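PDB 3OBE: sugar phosphate isomerase/epimerase from Parabacteroides distasonis, which probably acts as an isomerase on a sugar or sugar phosphate, using a TIM barrel of the xylose isomerase-like type. Local coordinates for residues A48-L53 with E289-S294; F56-D61 with D121-L126; P137-E142 with T198-L203; D228-M233 with F263-E268. One frame throughout, in Å; residues are numbered along the deposited sequence.

Contact 1 (A48-L53 with E289-S294); sequences AGYTDL and EGVEKS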
# COMPACT_ATOMS: atom_id res chain seq x y z
N ALA A 48 -13.25 -10.97 -11.42
CA ALA A 48 -13.86 -9.75 -10.83
C ALA A 48 -13.30 -8.45 -11.37
O ALA A 48 -13.87 -7.37 -11.13
CB ALA A 48 -13.72 -9.76 -9.31
N GLY A 49 -12.18 -8.53 -12.08
CA GLY A 49 -11.59 -7.35 -12.68
C GLY A 49 -10.29 -6.87 -12.09
O GLY A 49 -9.72 -5.88 -12.57
N TYR A 50 -9.80 -7.54 -11.03
CA TYR A 50 -8.49 -7.19 -10.51
C TYR A 50 -7.42 -7.50 -11.53
O TYR A 50 -7.45 -8.54 -12.19
CB TYR A 50 -8.19 -7.86 -9.16
CG TYR A 50 -9.08 -7.34 -8.05
CD1 TYR A 50 -8.83 -6.08 -7.42
CD2 TYR A 50 -10.20 -8.06 -7.63
CE1 TYR A 50 -9.63 -5.59 -6.44
CE2 TYR A 50 -11.03 -7.56 -6.63
CZ TYR A 50 -10.75 -6.33 -6.04
OH TYR A 50 -11.56 -5.79 -5.07
N THR A 51 -6.47 -6.57 -11.66
CA THR A 51 -5.33 -6.69 -12.57
C THR A 51 -3.98 -6.80 -11.81
O THR A 51 -3.01 -7.39 -12.33
CB THR A 51 -5.24 -5.48 -13.55
OG1 THR A 51 -5.15 -4.28 -12.78
CG2 THR A 51 -6.48 -5.45 -14.49
N ASP A 52 -3.93 -6.27 -10.59
CA ASP A 52 -2.71 -6.07 -9.87
C ASP A 52 -2.86 -6.54 -8.43
O ASP A 52 -3.92 -6.38 -7.85
CB ASP A 52 -2.39 -4.59 -9.85
CG ASP A 52 -1.81 -4.12 -11.14
OD1 ASP A 52 -2.55 -4.02 -12.15
OD2 ASP A 52 -0.57 -3.90 -11.16
N LEU A 53 -1.79 -7.10 -7.89
CA LEU A 53 -1.73 -7.49 -6.48
C LEU A 53 -0.64 -6.76 -5.76
O LEU A 53 0.47 -6.57 -6.28
CB LEU A 53 -1.46 -8.99 -6.37
CG LEU A 53 -2.48 -9.93 -7.04
CD1 LEU A 53 -2.11 -11.44 -6.79
CD2 LEU A 53 -3.93 -9.66 -6.61
N GLU A 289 -16.36 -12.31 -0.91
CA GLU A 289 -17.55 -11.53 -1.22
C GLU A 289 -17.30 -10.06 -1.20
O GLU A 289 -17.67 -9.34 -2.12
CB GLU A 289 -18.71 -11.89 -0.29
CG GLU A 289 -19.97 -11.07 -0.68
CD GLU A 289 -21.15 -11.26 0.22
OE1 GLU A 289 -21.09 -12.12 1.13
OE2 GLU A 289 -22.13 -10.47 0.02
N GLY A 290 -16.66 -9.59 -0.14
CA GLY A 290 -16.40 -8.14 0.03
C GLY A 290 -15.45 -7.62 -1.04
O GLY A 290 -15.68 -6.56 -1.61
N VAL A 291 -14.50 -8.47 -1.40
CA VAL A 291 -13.52 -8.13 -2.43
C VAL A 291 -14.19 -8.09 -3.82
O VAL A 291 -13.95 -7.20 -4.61
CB VAL A 291 -12.32 -9.12 -2.35
CG1 VAL A 291 -11.57 -9.14 -3.62
CG2 VAL A 291 -11.45 -8.75 -1.10
N GLU A 292 -15.07 -9.04 -4.08
CA GLU A 292 -15.80 -9.08 -5.35
C GLU A 292 -16.78 -7.91 -5.50
O GLU A 292 -16.83 -7.29 -6.56
CB GLU A 292 -16.52 -10.41 -5.45
CG GLU A 292 -15.56 -11.53 -5.74
CD GLU A 292 -16.22 -12.87 -5.85
OE1 GLU A 292 -17.19 -13.16 -5.08
OE2 GLU A 292 -15.77 -13.66 -6.71
N LYS A 293 -17.52 -7.62 -4.45
CA LYS A 293 -18.48 -6.52 -4.44
C LYS A 293 -17.78 -5.16 -4.53
O LYS A 293 -18.29 -4.24 -5.17
CB LYS A 293 -19.41 -6.59 -3.23
CG LYS A 293 -20.47 -7.69 -3.48
CD LYS A 293 -21.48 -7.82 -2.41
CE LYS A 293 -22.62 -8.68 -2.98
NZ LYS A 293 -23.21 -9.53 -2.01
N SER A 294 -16.60 -5.05 -3.94
CA SER A 294 -15.74 -3.85 -4.05
C SER A 294 -15.34 -3.65 -5.49
O SER A 294 -15.47 -2.53 -6.06
CB SER A 294 -14.53 -3.93 -3.13
OG SER A 294 -14.95 -4.00 -1.77

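Contact 2 (F56-D61 with D121-L126); sequences FGYRED and DIHAEL. With EOH (ethanol), chain G.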
# COMPACT_ATOMS: atom_id res chain seq x y z
N PHE A 56 2.26 -9.45 0.74
CA PHE A 56 2.73 -9.30 2.09
C PHE A 56 3.52 -10.56 2.42
O PHE A 56 3.50 -11.52 1.69
CB PHE A 56 1.54 -9.08 3.04
CG PHE A 56 0.68 -10.29 3.20
CD1 PHE A 56 -0.30 -10.58 2.29
CD2 PHE A 56 0.89 -11.17 4.27
CE1 PHE A 56 -1.11 -11.73 2.45
CE2 PHE A 56 0.09 -12.31 4.43
CZ PHE A 56 -0.89 -12.58 3.51
N GLY A 57 4.18 -10.56 3.58
CA GLY A 57 4.67 -11.81 4.14
C GLY A 57 6.16 -12.08 3.93
O GLY A 57 6.65 -13.16 4.24
N TYR A 58 6.86 -11.13 3.34
CA TYR A 58 8.29 -11.28 3.09
C TYR A 58 9.00 -11.64 4.38
O TYR A 58 8.75 -11.03 5.38
CB TYR A 58 8.87 -9.96 2.57
CG TYR A 58 10.39 -9.98 2.43
CD1 TYR A 58 11.02 -10.68 1.41
CD2 TYR A 58 11.20 -9.32 3.35
CE1 TYR A 58 12.38 -10.69 1.29
CE2 TYR A 58 12.58 -9.31 3.23
CZ TYR A 58 13.17 -9.99 2.20
OH TYR A 58 14.54 -10.02 2.06
N ARG A 59 9.90 -12.61 4.34
CA ARG A 59 10.67 -12.99 5.54
C ARG A 59 12.12 -12.70 5.27
O ARG A 59 12.67 -13.24 4.32
CB ARG A 59 10.51 -14.49 5.86
CG ARG A 59 9.10 -14.91 6.25
CD ARG A 59 8.77 -14.54 7.70
N GLU A 60 12.75 -11.85 6.08
CA GLU A 60 14.11 -11.42 5.79
C GLU A 60 15.15 -12.51 6.01
O GLU A 60 16.22 -12.43 5.45
CB GLU A 60 14.46 -10.15 6.57
CG GLU A 60 14.71 -10.37 8.02
CD GLU A 60 14.60 -9.08 8.80
OE1 GLU A 60 13.49 -8.51 8.87
OE2 GLU A 60 15.63 -8.62 9.29
N ASP A 61 14.86 -13.53 6.80
CA ASP A 61 15.89 -14.57 7.04
C ASP A 61 16.01 -15.49 5.83
O ASP A 61 17.13 -15.78 5.40
CB ASP A 61 15.64 -15.38 8.33
CG ASP A 61 14.29 -16.05 8.38
OD1 ASP A 61 13.29 -15.53 7.83
OD2 ASP A 61 14.22 -17.13 9.00
N ASP A 121 16.72 -7.18 -3.87
CA ASP A 121 17.19 -8.26 -4.76
C ASP A 121 16.06 -9.28 -4.99
O ASP A 121 15.81 -9.76 -6.11
CB ASP A 121 18.43 -8.91 -4.18
CG ASP A 121 19.68 -8.03 -4.29
OD1 ASP A 121 19.72 -7.05 -5.07
OD2 ASP A 121 20.64 -8.33 -3.57
N ILE A 122 15.36 -9.63 -3.92
CA ILE A 122 14.27 -10.63 -3.98
C ILE A 122 13.08 -10.06 -4.73
O ILE A 122 12.48 -10.73 -5.55
CB ILE A 122 13.84 -11.06 -2.57
CG1 ILE A 122 14.97 -11.85 -1.88
CG2 ILE A 122 12.48 -11.84 -2.57
CD1 ILE A 122 15.25 -13.22 -2.48
N HIS A 123 12.78 -8.78 -4.51
CA HIS A 123 11.61 -8.19 -5.13
C HIS A 123 11.87 -7.85 -6.59
O HIS A 123 10.92 -7.79 -7.39
CB HIS A 123 11.12 -6.94 -4.35
CG HIS A 123 10.35 -7.28 -3.10
ND1 HIS A 123 10.97 -7.75 -1.96
CD2 HIS A 123 9.02 -7.28 -2.84
CE1 HIS A 123 10.04 -8.00 -1.04
NE2 HIS A 123 8.86 -7.70 -1.54
N ALA A 124 13.14 -7.67 -6.97
CA ALA A 124 13.47 -7.50 -8.41
C ALA A 124 13.15 -8.81 -9.13
O ALA A 124 12.56 -8.83 -10.24
CB ALA A 124 14.93 -7.06 -8.57
N GLU A 125 13.49 -9.92 -8.51
CA GLU A 125 13.13 -11.23 -9.06
C GLU A 125 11.61 -11.37 -9.20
O GLU A 125 11.12 -11.94 -10.20
CB GLU A 125 13.61 -12.38 -8.14
CG GLU A 125 15.07 -12.66 -7.95
CD GLU A 125 15.28 -13.82 -6.90
OE1 GLU A 125 14.53 -13.90 -5.90
OE2 GLU A 125 16.16 -14.66 -7.10
N LEU A 126 10.87 -10.89 -8.20
CA LEU A 126 9.42 -10.98 -8.15
C LEU A 126 8.78 -10.09 -9.24
O LEU A 126 7.69 -10.40 -9.70
CB LEU A 126 8.92 -10.58 -6.76
CG LEU A 126 7.46 -10.80 -6.36
CD1 LEU A 126 7.10 -12.31 -6.42
CD2 LEU A 126 7.18 -10.18 -4.99
C1 EOH G . 2.06 -14.04 1.36
C2 EOH G . 0.96 -15.06 1.38
O EOH G . 2.27 -13.45 0.10

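Contact 3 (P137-E142 with T198-L203); sequences PRIENE and TYIEEL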
# COMPACT_ATOMS: atom_id res chain seq x y z
N PRO A 137 7.12 3.53 12.90
CA PRO A 137 8.01 3.43 14.06
C PRO A 137 7.54 4.27 15.25
O PRO A 137 6.61 5.08 15.13
CB PRO A 137 9.35 3.94 13.51
CG PRO A 137 9.30 3.71 12.02
CD PRO A 137 7.85 4.07 11.74
N ARG A 138 8.19 4.06 16.39
CA ARG A 138 7.94 4.92 17.51
C ARG A 138 8.33 6.35 17.21
O ARG A 138 9.48 6.63 16.99
CB ARG A 138 8.71 4.40 18.73
CG ARG A 138 8.34 5.19 19.99
CD ARG A 138 8.86 4.61 21.33
NE ARG A 138 8.24 3.32 21.61
CZ ARG A 138 7.04 3.13 22.14
NH1 ARG A 138 6.26 4.17 22.50
NH2 ARG A 138 6.62 1.89 22.33
N ILE A 139 7.35 7.25 17.26
CA ILE A 139 7.63 8.66 17.02
C ILE A 139 7.07 9.47 18.14
O ILE A 139 5.85 9.56 18.27
CB ILE A 139 7.00 9.17 15.66
CG1 ILE A 139 7.36 8.26 14.49
CG2 ILE A 139 7.33 10.68 15.45
CD1 ILE A 139 8.71 8.27 14.07
N GLU A 140 7.95 10.00 18.98
CA GLU A 140 7.50 10.77 20.14
C GLU A 140 7.82 12.23 20.04
O GLU A 140 7.23 13.04 20.76
CB GLU A 140 8.06 10.14 21.40
CG GLU A 140 7.33 8.83 21.56
CD GLU A 140 7.87 7.87 22.62
OE1 GLU A 140 9.09 7.90 22.94
OE2 GLU A 140 7.02 7.04 23.04
N ASN A 141 8.73 12.58 19.14
CA ASN A 141 9.04 13.98 18.86
C ASN A 141 9.53 14.10 17.42
O ASN A 141 9.69 13.08 16.70
CB ASN A 141 10.04 14.55 19.89
CG ASN A 141 11.39 13.88 19.84
OD1 ASN A 141 11.85 13.46 18.77
ND2 ASN A 141 12.08 13.84 20.98
N GLU A 142 9.77 15.33 16.99
CA GLU A 142 10.25 15.61 15.63
C GLU A 142 11.53 14.87 15.29
O GLU A 142 11.62 14.32 14.20
CB GLU A 142 10.48 17.11 15.39
CG GLU A 142 9.24 17.88 15.06
CD GLU A 142 9.52 19.22 14.39
OE1 GLU A 142 10.64 19.44 13.87
OE2 GLU A 142 8.61 20.08 14.42
N THR A 198 3.43 19.10 14.93
CA THR A 198 3.33 18.86 13.50
C THR A 198 2.86 17.45 13.26
O THR A 198 3.37 16.52 13.88
CB THR A 198 4.71 19.05 12.83
OG1 THR A 198 5.31 20.29 13.26
CG2 THR A 198 4.61 19.06 11.31
N TYR A 199 1.97 17.26 12.29
CA TYR A 199 1.56 15.92 11.94
C TYR A 199 2.75 15.06 11.59
O TYR A 199 3.66 15.48 10.86
CB TYR A 199 0.63 15.93 10.75
CG TYR A 199 -0.70 16.56 10.98
CD1 TYR A 199 -1.61 16.01 11.89
CD2 TYR A 199 -1.10 17.65 10.19
CE1 TYR A 199 -2.85 16.58 12.05
CE2 TYR A 199 -2.36 18.18 10.33
CZ TYR A 199 -3.20 17.65 11.26
OH TYR A 199 -4.43 18.22 11.43
N ILE A 200 2.75 13.83 12.10
CA ILE A 200 3.79 12.88 11.73
C ILE A 200 3.91 12.70 10.21
O ILE A 200 5.01 12.70 9.64
CB ILE A 200 3.62 11.54 12.47
CG1 ILE A 200 3.86 11.75 13.99
CG2 ILE A 200 4.63 10.50 11.93
CD1 ILE A 200 3.39 10.54 14.85
N GLU A 201 2.78 12.51 9.53
CA GLU A 201 2.79 12.35 8.09
C GLU A 201 3.50 13.53 7.41
O GLU A 201 4.28 13.34 6.47
CB GLU A 201 1.35 12.20 7.55
CG GLU A 201 1.24 11.80 6.09
CD GLU A 201 1.51 10.35 5.74
OE1 GLU A 201 1.86 9.54 6.63
OE2 GLU A 201 1.36 10.02 4.51
N GLU A 202 3.19 14.75 7.86
CA GLU A 202 3.82 15.95 7.33
C GLU A 202 5.32 15.94 7.51
O GLU A 202 6.07 16.33 6.61
CB GLU A 202 3.16 17.22 7.93
CG GLU A 202 3.82 18.50 7.54
CD GLU A 202 3.07 19.73 8.00
OE1 GLU A 202 1.92 19.61 8.40
OE2 GLU A 202 3.65 20.81 7.98
N LEU A 203 5.79 15.54 8.69
CA LEU A 203 7.19 15.43 8.93
C LEU A 203 7.86 14.42 7.98
O LEU A 203 8.96 14.69 7.49
CB LEU A 203 7.46 15.08 10.39
CG LEU A 203 7.11 16.18 11.37
CD1 LEU A 203 7.08 15.54 12.80
CD2 LEU A 203 8.11 17.36 11.24

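Contact 4 (D228-M233 with F263-E268); sequences DPVEWM and FKKAYE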
# COMPACT_ATOMS: atom_id res chain seq x y z
N ASP A 228 -9.08 15.11 5.79
CA ASP A 228 -9.59 15.05 4.42
C ASP A 228 -8.45 14.53 3.50
O ASP A 228 -7.47 15.26 3.25
CB ASP A 228 -10.05 16.44 4.00
CG ASP A 228 -10.60 16.49 2.60
OD1 ASP A 228 -10.70 15.41 2.02
OD2 ASP A 228 -10.92 17.61 2.11
N PRO A 229 -8.58 13.31 2.98
CA PRO A 229 -7.50 12.82 2.14
C PRO A 229 -7.29 13.64 0.86
O PRO A 229 -6.14 13.75 0.37
CB PRO A 229 -7.91 11.38 1.82
CG PRO A 229 -9.35 11.30 2.14
CD PRO A 229 -9.64 12.29 3.16
N VAL A 230 -8.34 14.28 0.37
CA VAL A 230 -8.23 15.12 -0.82
C VAL A 230 -7.32 16.32 -0.53
O VAL A 230 -6.52 16.73 -1.37
CB VAL A 230 -9.59 15.52 -1.37
CG1 VAL A 230 -9.44 16.59 -2.43
CG2 VAL A 230 -10.29 14.26 -1.91
N GLU A 231 -7.40 16.84 0.70
CA GLU A 231 -6.57 17.96 1.12
C GLU A 231 -5.09 17.56 1.15
O GLU A 231 -4.23 18.33 0.71
CB GLU A 231 -7.00 18.49 2.49
CG GLU A 231 -6.39 19.82 2.80
CD GLU A 231 -6.85 20.40 4.14
OE1 GLU A 231 -7.66 19.74 4.84
OE2 GLU A 231 -6.38 21.50 4.51
N TRP A 232 -4.81 16.38 1.69
CA TRP A 232 -3.44 15.87 1.68
C TRP A 232 -2.89 15.69 0.25
O TRP A 232 -1.77 16.11 -0.03
CB TRP A 232 -3.32 14.61 2.51
CG TRP A 232 -3.38 14.92 3.95
CD1 TRP A 232 -4.50 15.11 4.70
CD2 TRP A 232 -2.26 15.14 4.82
NE1 TRP A 232 -4.16 15.41 5.99
CE2 TRP A 232 -2.79 15.45 6.09
CE3 TRP A 232 -0.86 15.14 4.65
CZ2 TRP A 232 -1.97 15.71 7.20
CZ3 TRP A 232 -0.04 15.44 5.75
CH2 TRP A 232 -0.60 15.69 6.99
N MSE A 233 -3.71 15.11 -0.62
CA MSE A 233 -3.35 14.91 -2.03
C MSE A 233 -3.08 16.24 -2.73
O MSE A 233 -2.09 16.39 -3.47
CB MSE A 233 -4.46 14.09 -2.73
CG MSE A 233 -4.60 12.66 -2.18
SE MSE A 233 -6.33 11.83 -2.61
CE MSE A 233 -6.12 11.45 -4.51
N PHE A 263 -11.05 9.92 -6.24
CA PHE A 263 -10.60 9.53 -7.57
C PHE A 263 -10.38 10.71 -8.50
O PHE A 263 -9.37 10.76 -9.18
CB PHE A 263 -11.55 8.50 -8.17
CG PHE A 263 -11.25 7.11 -7.74
CD1 PHE A 263 -10.23 6.37 -8.31
CD2 PHE A 263 -11.97 6.54 -6.70
CE1 PHE A 263 -9.95 5.11 -7.84
CE2 PHE A 263 -11.69 5.32 -6.27
CZ PHE A 263 -10.69 4.59 -6.82
N LYS A 264 -11.26 11.71 -8.48
CA LYS A 264 -11.04 12.93 -9.24
C LYS A 264 -9.68 13.56 -8.90
O LYS A 264 -8.92 13.88 -9.81
CB LYS A 264 -12.19 13.93 -9.00
CG LYS A 264 -12.08 15.22 -9.77
CD LYS A 264 -13.22 16.20 -9.31
N LYS A 265 -9.36 13.68 -7.61
CA LYS A 265 -8.10 14.29 -7.23
C LYS A 265 -6.92 13.38 -7.59
O LYS A 265 -5.86 13.86 -8.00
CB LYS A 265 -8.06 14.56 -5.73
CG LYS A 265 -6.83 15.37 -5.30
CD LYS A 265 -6.69 16.73 -6.01
CE LYS A 265 -7.80 17.70 -5.61
NZ LYS A 265 -7.70 19.03 -6.23
N ALA A 266 -7.12 12.06 -7.46
CA ALA A 266 -6.07 11.09 -7.78
C ALA A 266 -5.62 11.25 -9.21
O ALA A 266 -4.40 11.23 -9.49
CB ALA A 266 -6.59 9.63 -7.55
N TYR A 267 -6.58 11.37 -10.12
CA TYR A 267 -6.21 11.55 -11.53
C TYR A 267 -5.59 12.89 -11.81
O TYR A 267 -4.73 12.98 -12.70
CB TYR A 267 -7.35 11.23 -12.47
CG TYR A 267 -7.83 9.82 -12.24
CD1 TYR A 267 -6.93 8.76 -12.29
CD2 TYR A 267 -9.17 9.54 -11.98
CE1 TYR A 267 -7.37 7.45 -12.09
CE2 TYR A 267 -9.60 8.28 -11.77
CZ TYR A 267 -8.71 7.23 -11.81
OH TYR A 267 -9.15 5.94 -11.60
N GLU A 268 -6.03 13.93 -11.10
CA GLU A 268 -5.40 15.23 -11.20
C GLU A 268 -3.95 15.20 -10.82
O GLU A 268 -3.13 15.79 -11.51
CB GLU A 268 -6.12 16.30 -10.36
CG GLU A 268 -7.46 16.76 -10.87
CD GLU A 268 -8.12 17.74 -9.87
OE1 GLU A 268 -7.41 18.45 -9.12
OE2 GLU A 268 -9.37 17.78 -9.83

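Contact 1 (A48-L53 with E289-S294)
Ala-48 CA lies 5.9 Å from Glu-292 CA, the nearest backbone approach here, which sets helix 287-300 beside the C-terminal end of helix 38-48. Gly-49 closes that helix in a Schellman motif, and its positive phi turns the chain toward strand 52-55. Tyr-50 then reaches back. Its CG stands beside the backbone N (chi1 -67°), which aims the ring at helix 287-300, and OH donates to Val-291 O at 2.8 Å. The C=O...OH angle is 130°, with the donor tilted 26° from the carbonyl plane, while the acceptor itself lies in the plane of the ring at its edge. Val-291 adds a methyl to the same group: CG1 approaches the ring obliquely, 3.4 Å from Tyr-50 CE2. In TIM-barrel terms the contact joins a helix-to-strand turn to the last helix of the chain, beside strand 24-26, whose Leu-25 touches both Tyr-50 and Val-291. A phenylalanine in place of Tyr-50 would probably leave Val-291 O without this side-chain donor in a buried setting. Ala-48 CB points toward the helix, 4.4 Å from Glu-292 CG, whose carboxylate is paired with Arg-44. Within helix 287-300, Ser-294 OG donates to Gly-290 O at 2.7 Å, and Ser-294 N reaches that oxygen from the opposite face of the carbonyl plane.

Contact 2 (F56-D61 with D121-L126)
Tyr-58 meets Ile-122 and His-123 with no hydrogen bond between the segments, and all of the contact runs through this one tyrosine. The aromatic part is the pair Tyr-58 and His-123: centroids 5.4 Å apart with planes at 55° define neither a stack nor an edge-to-face pair. The imidazole leads with its CE1 corner, 3.8 Å from Tyr-58 CD1. The tyrosine ring is carried toward the helix because its CG lies opposite the backbone N (chi1 174°). The apolar part is Ile-122: CG2 sits at the ring edge, near its plane, 4.0 Å from Tyr-58 CE1.

Polar bonds fix the histidine from outside the pair. His-123 ND1 is bonded to Ala-119 O one turn back, and NE2 to Ser-95 OG, so both ring nitrogens are engaged and rotation of the imidazole is restricted.

The ligand part concerns Phe-56. An ethanol, probably from the crystallisation liquor, places C1 over the centre of the Phe-56 ring, 3.9 Å above its plane, while the ethanol O makes a weak hydrogen bond to Phe-56 O (2.8 Å) and is also hydrogen-bonded to Tyr-81 OH.

Segment 56-61 is the loop leaving the C-terminal end of strand 52-55, the end at which TIM barrels generally place their active sites. Helix 109-126 packs against it through Tyr-58, while Ser-95, at the end of the neighbouring strand 91-95, ties His-123 to the barrel.

Contact 3 (P137-E142 with T198-L203)
The carboxylate of Glu-142, one of two deposited conformers, is the flat group of this contact: Leu-203 CD2 lies over one face, 3.9 Å from Glu-142 CD. On that same side, but beyond the oxygen, Thr-198 OG1 is 3.5 Å from Glu-142 OE2, a proximity too long to be counted as a hydrogen bond. Glu-142 CG is 3.9 Å from Leu-203 CD1, and the two side chains cross at about a right angle. These Glu-142 contacts hold for the conformer described and are less certain than the isoleucine pair. That second, purely apolar patch comes from Ile-139, whose CG2 branch lies 3.9 Å from Ile-200 CG1, with Ile-200 CD1 reaching up to Ile-139 CB.

These pairs join the loop after strand 130-133 to the start of helix 200-207, with Asn-141 as N-cap of helix 142-160 through its bond to Asp-144 N. Val-178, on the strand paired antiparallel with 198-199, touches both Ile-200 and Leu-203.

With no hydrogen bond between the segments, cohesion comes from methyl and methylene contacts. Lys-180, in a salt bridge with Glu-142 OE2, is likely to offset the charge of a carboxylate largely buried against Leu-203.

Contact 4 (D228-M233 with F263-E268)
Lys-265 folds its alkyl chain across Val-230 and Met-233 between two nearly parallel helical segments, whose axes approach to 9.8 Å at an angle of 9°. Bent at chi2 and chi3, the lysine crosses Val-230 at about a right angle, its CE 3.7 Å from Val-230 CG1. Lower on the chain, Lys-265 CG lies 3.7 Å from Met-233 CB. Met-233, a selenomethionine with two deposited conformers, here bends at chi3 so that its CE end turns to Ala-266, but its very close approach to that backbone is doubtful. The same lysine bends deliver Lys-265 NZ to Glu-268 OE1 at 3.0 Å, on the syn side of the carboxylate though 32° out of its plane; Glu-234 supplies a second salt bridge. An alanine in place of Lys-265 would probably leave Glu-234 and Glu-268 without their shared cation and open a gap beside Val-230.

Helix 229-235 begins with Asp-228 as N-cap, its OD1 accepting from Val-230 N. Strand 240-245 lies between this helix and helix 259-269 in the chain, and the two helices pack side by side outside the parallel barrel strands. Leu-243 of that strand lies beneath Ala-266, while Trp-232 turns to Phe-240 and helix 200-207.

In the fold
The four contacts are spread round one barrel. Contacts 2, 3 and 4 follow in series along the chain, all within the span that contact 1 bridges between residues 48-53 and 289-294. Contacts 1 and 2 adjoin in sequence, joined through strand 52-55, yet their centres are about 24 Å apart. Contacts 1 and 3 lie on opposite sides of the chain's centre, about 34 Å between centres, as do contacts 2 and 4 at about 31 Å. Direct touch links contacts 3 and 4, where Tyr-199 CD2 packs 3.7 Å from Trp-232 CZ2. No catalytic residue is established here; the bound ethanol belongs to contact 2, beside a strand's C-terminal end.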